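Local atomic coordinates of phosphoenolpyruvate-protein phosphotransferase (Acinetobacter sp., PDB entry 3CI6), a protein that probably transfers the phosphoryl group of phosphoenolpyruvate to a protein histidine, and is represented here by its GAF domain. Residues V23-H26 against D27-I31; D10-R13 against R14-E18; Q35-A39 against M40-V44. All coordinates share one frame; numbering follows the deposited sequence. Where two conformers were deposited one is given.

Overall arrangement
All three interactions are local contacts on, or at the ends of, two successive helices. Interaction 2 lies within helix 7-20, interaction 1 opens helix 25-40 of the GAF domain, and interaction 3 closes that same helix. The centres of interactions 1 and 3 are about 17 Å apart. The centre of interaction 2 lies about 14 Å from each of the other centres. Glu18 of interaction 2 links to both: Glu18 OE1 is 2.9 Å from Gln35 NE2, probably a hydrogen bond, and Glu18 packs on Ile31. Interactions 1 and 2 also touch the second subunit. Only interaction 1 reaches the bound 1-ethoxy-2-(2-ethoxyethoxy)ethane, whose nearest approach to the side chain of Leu25 is about 4 Å.

Interaction 1 of 3, residues V23-H26 against D27-I31; sequences VSLH and DSLDI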
loop_
_atom_site.group_PDB
_atom_site.type_symbol
_atom_site.label_atom_id
_atom_site.label_comp_id
_atom_site.label_asym_id
_atom_site.label_seq_id
_atom_site.Cartn_x
_atom_site.Cartn_y
_atom_site.Cartn_z
ATOM N N VAL B 23 -10.597 -0.425 11.257
ATOM C CA VAL B 23 -11.208 0.801 11.744
ATOM C C VAL B 23 -10.210 1.798 12.351
ATOM O O VAL B 23 -10.568 2.956 12.584
ATOM C CB VAL B 23 -12.302 0.472 12.806
ATOM C CG1 VAL B 23 -13.272 -0.604 12.265
ATOM C CG2 VAL B 23 -11.687 -0.020 14.100
ATOM N N SER B 24 -9.001 1.349 12.654
ATOM C CA SER B 24 -8.040 2.171 13.382
ATOM C C SER B 24 -6.618 1.838 13.005
ATOM O O SER B 24 -6.338 0.753 12.506
ATOM C CB SER B 24 -8.211 1.940 14.881
ATOM O OG SER B 24 -7.668 0.702 15.308
ATOM N N LEU B 25 -5.720 2.765 13.302
ATOM C CA LEU B 25 -4.299 2.527 13.142
ATOM C C LEU B 25 -3.858 1.292 13.920
ATOM O O LEU B 25 -3.197 0.435 13.363
ATOM C CB LEU B 25 -3.472 3.725 13.589
ATOM C CG LEU B 25 -1.957 3.512 13.546
ATOM C CD1 LEU B 25 -1.439 3.224 12.139
ATOM C CD2 LEU B 25 -1.276 4.739 14.161
ATOM N N HIS B 26 -4.237 1.211 15.192
ATOM C CA HIS B 26 -3.863 0.062 15.986
ATOM C C HIS B 26 -4.275 -1.252 15.340
ATOM O O HIS B 26 -3.503 -2.207 15.298
ATOM C CB HIS B 26 -4.477 0.140 17.394
ATOM C CG HIS B 26 -4.522 -1.177 18.094
ATOM N ND1 HIS B 26 -3.392 -1.780 18.609
ATOM C CD2 HIS B 26 -5.549 -2.036 18.326
ATOM C CE1 HIS B 26 -3.726 -2.942 19.147
ATOM N NE2 HIS B 26 -5.027 -3.120 18.991
ATOM N N ASP B 27 -5.521 -1.333 14.871
ATOM C CA ASP B 27 -6.007 -2.580 14.281
ATOM C C ASP B 27 -5.197 -2.884 13.028
ATOM O O ASP B 27 -4.831 -4.033 12.782
ATOM C CB ASP B 27 -7.526 -2.511 13.959
ATOM C CG ASP B 27 -8.403 -2.692 15.175
ATOM O OD1 ASP B 27 -7.873 -2.939 16.268
ATOM O OD2 ASP B 27 -9.660 -2.600 15.024
ATOM N N SER B 28 -4.927 -1.874 12.211
ATOM C CA SER B 28 -4.170 -2.104 10.990
ATOM C C SER B 28 -2.802 -2.713 11.295
ATOM O O SER B 28 -2.410 -3.689 10.689
ATOM C CB SER B 28 -4.012 -0.819 10.207
ATOM O OG SER B 28 -5.295 -0.339 9.854
ATOM N N LEU B 29 -2.124 -2.151 12.285
ATOM C CA LEU B 29 -0.778 -2.595 12.662
ATOM C C LEU B 29 -0.796 -4.034 13.180
ATOM O O LEU B 29 0.099 -4.832 12.855
ATOM C CB LEU B 29 -0.171 -1.666 13.713
ATOM C CG LEU B 29 0.005 -0.213 13.296
ATOM C CD1 LEU B 29 0.499 0.632 14.491
ATOM C CD2 LEU B 29 0.956 -0.078 12.076
ATOM N N ASP B 30 -1.804 -4.337 13.992
ATOM C CA ASP B 30 -1.927 -5.656 14.595
ATOM C C ASP B 30 -2.193 -6.687 13.514
ATOM O O ASP B 30 -1.601 -7.788 13.499
ATOM C CB ASP B 30 -3.051 -5.640 15.639
ATOM C CG ASP B 30 -3.257 -6.974 16.340
ATOM O OD1 ASP B 30 -2.286 -7.471 16.945
ATOM O OD2 ASP B 30 -4.431 -7.435 16.343
ATOM N N ILE B 31 -3.107 -6.358 12.593
ATOM C CA ILE B 31 -3.394 -7.265 11.471
ATOM C C ILE B 31 -2.146 -7.492 10.669
ATOM O O ILE B 31 -1.811 -8.625 10.323
ATOM C CB ILE B 31 -4.479 -6.670 10.565
ATOM C CG1 ILE B 31 -5.823 -6.727 11.266
ATOM C CG2 ILE B 31 -4.594 -7.447 9.283
ATOM C CD1 ILE B 31 -6.850 -5.694 10.685
HETATM O O HOH W 1 -10.904 -3.034 12.676
#
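Val23 meets Asp27 through one methyl, with Val23 CG2 3.4 Å from Asp27 OD2. A water ties the same two residues together: it accepts from Val23 N and donates to Asp27 OD2. Val23 also packs on Arg126 of the second subunit.

Ser24 is the N-cap of helix 25-40. Ser24 OG accepts from Asp27 N at 3.0 Å, and the bond is fairly straight, with an N-H...O angle of 164°. A chi1 of 76° sets OG between the backbone N and the carbonyl carbon, where it can turn back over the first turn. This is the usual N-cap role: a side-chain oxygen takes an amide of the first turn. Ser24 O in turn accepts from Ser28 N, the first bond of the regular helical pattern. In the conformer given, Ser28 OG hydrogen-bonds to Ser22 OG.

Leu25 lays CG against Leu29 CD1 at 3.9 Å, and the two side chains cross at a slant. Leu25 O takes the amide of Leu29. Beyond this pair, Leu25 packs on Ile161 and Ala164 of helix 144-167 and lines the pocket of the bound 1-ethoxy-2-(2-ethoxyethoxy)ethane.

His26 sends its ring past Asp27, with His26 CD2 3.2 Å from Asp27 OD1; ring and carboxylate planes are 53° apart. His26 O accepts from Asp30 N.

Interaction 2 of 3, residues D10-R13 against R14-E18; sequences DTLR and RIVQE
Arg13 and Gln17 run side by side on one flank of helix 7-20 and point the same way. CG of Arg13 lies opposite the backbone N (chi1 180°), and the chain then runs extended to NE, beside the Gln17 amide. There Arg13 NE donates to Gln17 OE1 at 3.0 Å. The oxygen lies close to the guanidinium plane, but NE stands well above the amide plane, 50° out of it. The two flat groups are turned 45° to each other.

Leu12 and Val16 meet at a slant, Leu12 CD1 to Val16 CG2 at 3.9 Å, and both pack on Leu153 of helix 144-167. Thr11 and Ile15 lie alongside each other, with Thr11 CG2 4.0 Å from Ile15 CD1. The Arg14 chain bends at chi3 and brings NH1 obliquely near Thr11, whose OG1 hydrogen-bonds to Met7 O.

Helical bonds underlie these pairs, such as Val16 N to Leu12 O at 2.8 Å. Leu12 and Val16 also pack on Leu9 and Ala155 of the second subunit, so the apolar pair and the Arg13-Gln17 pair both border the subunit interface. Arg13 uses NE within its own helix and NH1 to bond Ser148 OG of the second subunit, and two separate bonds limit how its guanidinium can turn.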
loop_
_atom_site.group_PDB
_atom_site.type_symbol
_atom_site.label_atom_id
_atom_site.label_comp_id
_atom_site.label_asym_id
_atom_site.label_seq_id
_atom_site.Cartn_x
_atom_site.Cartn_y
_atom_site.Cartn_z
ATOM N N ASP B 10 -2.683 -13.644 -4.056
ATOM C CA ASP B 10 -3.964 -13.803 -3.363
ATOM C C ASP B 10 -3.803 -13.585 -1.854
ATOM O O ASP B 10 -4.642 -12.943 -1.227
ATOM C CB ASP B 10 -4.605 -15.164 -3.591
ATOM C CG ASP B 10 -5.179 -15.346 -4.974
ATOM O OD1 ASP B 10 -5.468 -14.335 -5.660
ATOM O OD2 ASP B 10 -5.314 -16.547 -5.364
ATOM N N THR B 11 -2.736 -14.119 -1.276
ATOM C CA THR B 11 -2.434 -13.925 0.149
ATOM C C THR B 11 -2.221 -12.433 0.456
ATOM O O THR B 11 -2.794 -11.874 1.403
ATOM C CB THR B 11 -1.234 -14.746 0.539
ATOM O OG1 THR B 11 -1.582 -16.124 0.428
ATOM C CG2 THR B 11 -0.773 -14.430 1.996
ATOM N N LEU B 12 -1.424 -11.777 -0.377
ATOM C CA LEU B 12 -1.191 -10.342 -0.217
ATOM C C LEU B 12 -2.502 -9.558 -0.286
ATOM O O LEU B 12 -2.790 -8.727 0.558
ATOM C CB LEU B 12 -0.229 -9.850 -1.294
ATOM C CG LEU B 12 0.048 -8.368 -1.375
ATOM C CD1 LEU B 12 0.637 -7.796 -0.088
ATOM C CD2 LEU B 12 1.059 -8.098 -2.488
ATOM N N ARG B 13 -3.314 -9.843 -1.298
ATOM C CA ARG B 13 -4.606 -9.190 -1.460
ATOM C C ARG B 13 -5.495 -9.391 -0.236
ATOM O O ARG B 13 -6.134 -8.449 0.207
ATOM C CB ARG B 13 -5.303 -9.759 -2.687
ATOM C CG ARG B 13 -6.657 -9.129 -2.906
ATOM C CD ARG B 13 -7.389 -9.728 -4.029
ATOM N NE ARG B 13 -8.768 -9.217 -4.096
ATOM C CZ ARG B 13 -9.546 -9.360 -5.168
ATOM N NH1 ARG B 13 -9.076 -9.953 -6.251
ATOM N NH2 ARG B 13 -10.795 -8.897 -5.151
ATOM N N ARG B 14 -5.519 -10.595 0.299
ATOM C CA ARG B 14 -6.339 -10.880 1.472
ATOM C C ARG B 14 -5.933 -10.002 2.650
ATOM O O ARG B 14 -6.793 -9.443 3.347
ATOM C CB ARG B 14 -6.204 -12.347 1.852
ATOM C CG ARG B 14 -7.038 -12.729 2.993
ATOM C CD ARG B 14 -7.306 -14.226 3.047
ATOM N NE ARG B 14 -6.125 -15.060 2.874
ATOM C CZ ARG B 14 -5.116 -15.153 3.741
ATOM N NH1 ARG B 14 -4.099 -15.968 3.453
ATOM N NH2 ARG B 14 -5.083 -14.438 4.876
ATOM N N ILE B 15 -4.631 -9.887 2.880
ATOM C CA ILE B 15 -4.133 -9.075 3.985
ATOM C C ILE B 15 -4.394 -7.604 3.720
ATOM O O ILE B 15 -4.862 -6.874 4.600
ATOM C CB ILE B 15 -2.629 -9.316 4.216
ATOM C CG1 ILE B 15 -2.367 -10.775 4.526
ATOM C CG2 ILE B 15 -2.141 -8.442 5.362
ATOM C CD1 ILE B 15 -0.907 -11.245 4.441
ATOM N N VAL B 16 -4.141 -7.169 2.483
ATOM C CA VAL B 16 -4.378 -5.770 2.137
ATOM C C VAL B 16 -5.853 -5.369 2.385
ATOM O O VAL B 16 -6.165 -4.299 2.924
ATOM C CB VAL B 16 -3.940 -5.494 0.692
ATOM C CG1 VAL B 16 -4.549 -4.216 0.181
ATOM C CG2 VAL B 16 -2.442 -5.484 0.585
ATOM N N GLN B 17 -6.772 -6.267 2.052
ATOM C CA GLN B 17 -8.199 -5.992 2.231
ATOM C C GLN B 17 -8.568 -5.946 3.697
ATOM O O GLN B 17 -9.307 -5.064 4.103
ATOM C CB GLN B 17 -9.051 -6.958 1.403
ATOM C CG GLN B 17 -8.826 -6.655 -0.087
ATOM C CD GLN B 17 -9.925 -7.047 -1.006
ATOM O OE1 GLN B 17 -9.959 -8.188 -1.498
ATOM N NE2 GLN B 17 -10.814 -6.079 -1.313
ATOM N N GLU B 18 -7.995 -6.829 4.498
ATOM C CA GLU B 18 -8.272 -6.799 5.928
ATOM C C GLU B 18 -7.707 -5.529 6.549
ATOM O O GLU B 18 -8.386 -4.890 7.378
ATOM C CB GLU B 18 -7.725 -8.051 6.607
ATOM C CG GLU B 18 -8.276 -8.257 8.010
ATOM C CD GLU B 18 -7.679 -9.452 8.745
ATOM O OE1 GLU B 18 -6.836 -10.193 8.199
ATOM O OE2 GLU B 18 -8.076 -9.624 9.920
HETATM O O HOH W 2 -12.481 -6.757 -4.286
#

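Interaction 3 of 3, residues Q35-A39 against M40-V44; sequences QVADA and MKVDV
The C-terminal end of helix 25-40 is formed here, where the chain leaves the helix and heads for strand 44-51 of the GAF domain. Lys41 is the first residue to leave helical geometry, and its phi is positive (56°). Met40, a selenomethionine, still donates its N to Val36 O at 3.0 Å. Past it the chain leaves the helix, and Ala37 O is shared by the next two amides. Lys41 N meets Ala37 O at 2.8 Å in a weak, strongly bent bond. Val42 N donates to Ala37 O at 3.3 Å, in the carbonyl plane and on a lone pair. A water adds a further bond to Ala37 O and bridges it to Val42 O. One carbonyl thus collects two amides and a water as the chain turns away.

The side chain of Lys41 folds back over the helix end. Bends at chi2 and chi4 bring Lys41 NZ to Asp38 O at 2.8 Å, and Lys41 NZ also forms a salt bridge with Asp38 OD1 at 3.1 Å. The ammonium comes from above the carboxylate plane. A positive group placed at this end of the helix would be expected to suit the helix dipole.

On another side, Val36 and Met40 lie alongside each other, with Val36 CG1 3.8 Å from Met40 SE. Val42 CG2 reaches Ala37 CA at 3.9 Å.

Val36 packs on Leu150 and Leu153 of helix 144-167, and Met40 on Ala146 of that helix and on Phe142. Val42 touches Val134 and Asn136 of strand 127-136. Lys63 of strand 56-63 donates NZ to Val42 O and Asp43 O, and Val44 pairs its backbone with Gln135, joining the sheet.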
loop_
_atom_site.group_PDB
_atom_site.type_symbol
_atom_site.label_atom_id
_atom_site.label_comp_id
_atom_site.label_asym_id
_atom_site.label_seq_id
_atom_site.Cartn_x
_atom_site.Cartn_y
_atom_site.Cartn_z
ATOM N N GLN B 35 -0.491 -11.204 10.356
ATOM C CA GLN B 35 -0.630 -11.809 9.044
ATOM C C GLN B 35 0.674 -12.004 8.289
ATOM O O GLN B 35 0.843 -13.045 7.651
ATOM C CB GLN B 35 -1.653 -11.081 8.176
ATOM C CG GLN B 35 -3.041 -11.056 8.747
ATOM C CD GLN B 35 -3.731 -12.376 8.787
ATOM O OE1 GLN B 35 -3.120 -13.433 8.551
ATOM N NE2 GLN B 35 -5.029 -12.349 9.033
ATOM N N VAL B 36 1.604 -11.071 8.436
ATOM C CA VAL B 36 2.954 -11.240 7.875
ATOM C C VAL B 36 3.616 -12.458 8.535
ATOM O O VAL B 36 4.173 -13.337 7.855
ATOM C CB VAL B 36 3.828 -10.004 8.032
ATOM C CG1 VAL B 36 5.314 -10.338 7.754
ATOM C CG2 VAL B 36 3.320 -8.890 7.052
ATOM N N ALA B 37 3.541 -12.581 9.854
ATOM C CA ALA B 37 4.201 -13.696 10.531
ATOM C C ALA B 37 3.652 -15.036 10.062
ATOM O O ALA B 37 4.409 -16.017 9.875
ATOM C CB ALA B 37 4.034 -13.573 12.029
ATOM N N ASP B 38 2.335 -15.098 9.852
ATOM C CA ASP B 38 1.705 -16.337 9.389
ATOM C C ASP B 38 2.048 -16.626 7.919
ATOM O O ASP B 38 2.310 -17.771 7.546
ATOM C CB ASP B 38 0.198 -16.256 9.571
ATOM C CG ASP B 38 -0.520 -17.576 9.291
ATOM O OD1 ASP B 38 -0.084 -18.631 9.771
ATOM O OD2 ASP B 38 -1.531 -17.538 8.566
ATOM N N ALA B 39 2.060 -15.607 7.081
ATOM C CA ALA B 39 2.290 -15.806 5.652
ATOM C C ALA B 39 3.710 -16.227 5.352
ATOM O O ALA B 39 3.955 -16.969 4.402
ATOM C CB ALA B 39 1.964 -14.529 4.888
HETATM N N MSE B 40 4.655 -15.733 6.148
HETATM C CA MSE B 40 6.062 -16.063 5.986
HETATM C C MSE B 40 6.553 -17.197 6.900
HETATM O O MSE B 40 7.624 -17.757 6.662
HETATM C CB MSE B 40 6.938 -14.839 6.321
HETATM C CG MSE B 40 6.663 -13.629 5.506
HETATM SE SE MSE B 40 7.941 -12.168 5.780
HETATM C CE MSE B 40 9.549 -13.098 5.174
ATOM N N LYS B 41 5.801 -17.517 7.956
ATOM C CA LYS B 41 6.228 -18.463 8.979
ATOM C C LYS B 41 7.574 -18.041 9.594
ATOM O O LYS B 41 8.579 -18.753 9.526
ATOM C CB LYS B 41 6.250 -19.908 8.481
ATOM C CG LYS B 41 4.878 -20.390 7.990
ATOM C CD LYS B 41 3.803 -20.231 9.053
ATOM C CE LYS B 41 2.590 -21.111 8.792
ATOM N NZ LYS B 41 1.609 -20.464 7.885
ATOM N N VAL B 42 7.549 -16.860 10.191
ATOM C CA VAL B 42 8.715 -16.296 10.864
ATOM C C VAL B 42 8.439 -16.159 12.353
ATOM O O VAL B 42 7.302 -16.113 12.787
ATOM C CB VAL B 42 9.157 -14.967 10.232
ATOM C CG1 VAL B 42 9.659 -15.224 8.787
ATOM C CG2 VAL B 42 8.035 -13.946 10.235
ATOM N N ASP B 43 9.508 -16.119 13.124
ATOM C CA ASP B 43 9.390 -16.085 14.579
ATOM C C ASP B 43 8.809 -14.777 15.080
ATOM O O ASP B 43 7.996 -14.779 16.005
ATOM C CB ASP B 43 10.754 -16.295 15.236
ATOM C CG ASP B 43 11.300 -17.674 15.013
ATOM O OD1 ASP B 43 10.495 -18.644 15.016
ATOM O OD2 ASP B 43 12.554 -17.808 14.867
ATOM N N VAL B 44 9.259 -13.665 14.497
ATOM C CA VAL B 44 8.868 -12.354 14.938
ATOM C C VAL B 44 8.595 -11.402 13.799
ATOM O O VAL B 44 9.372 -11.345 12.850
ATOM C CB VAL B 44 9.959 -11.710 15.842
ATOM C CG1 VAL B 44 9.609 -10.261 16.215
ATOM C CG2 VAL B 44 10.229 -12.585 17.064
HETATM O O HOH W 3 4.858 -17.735 12.624
#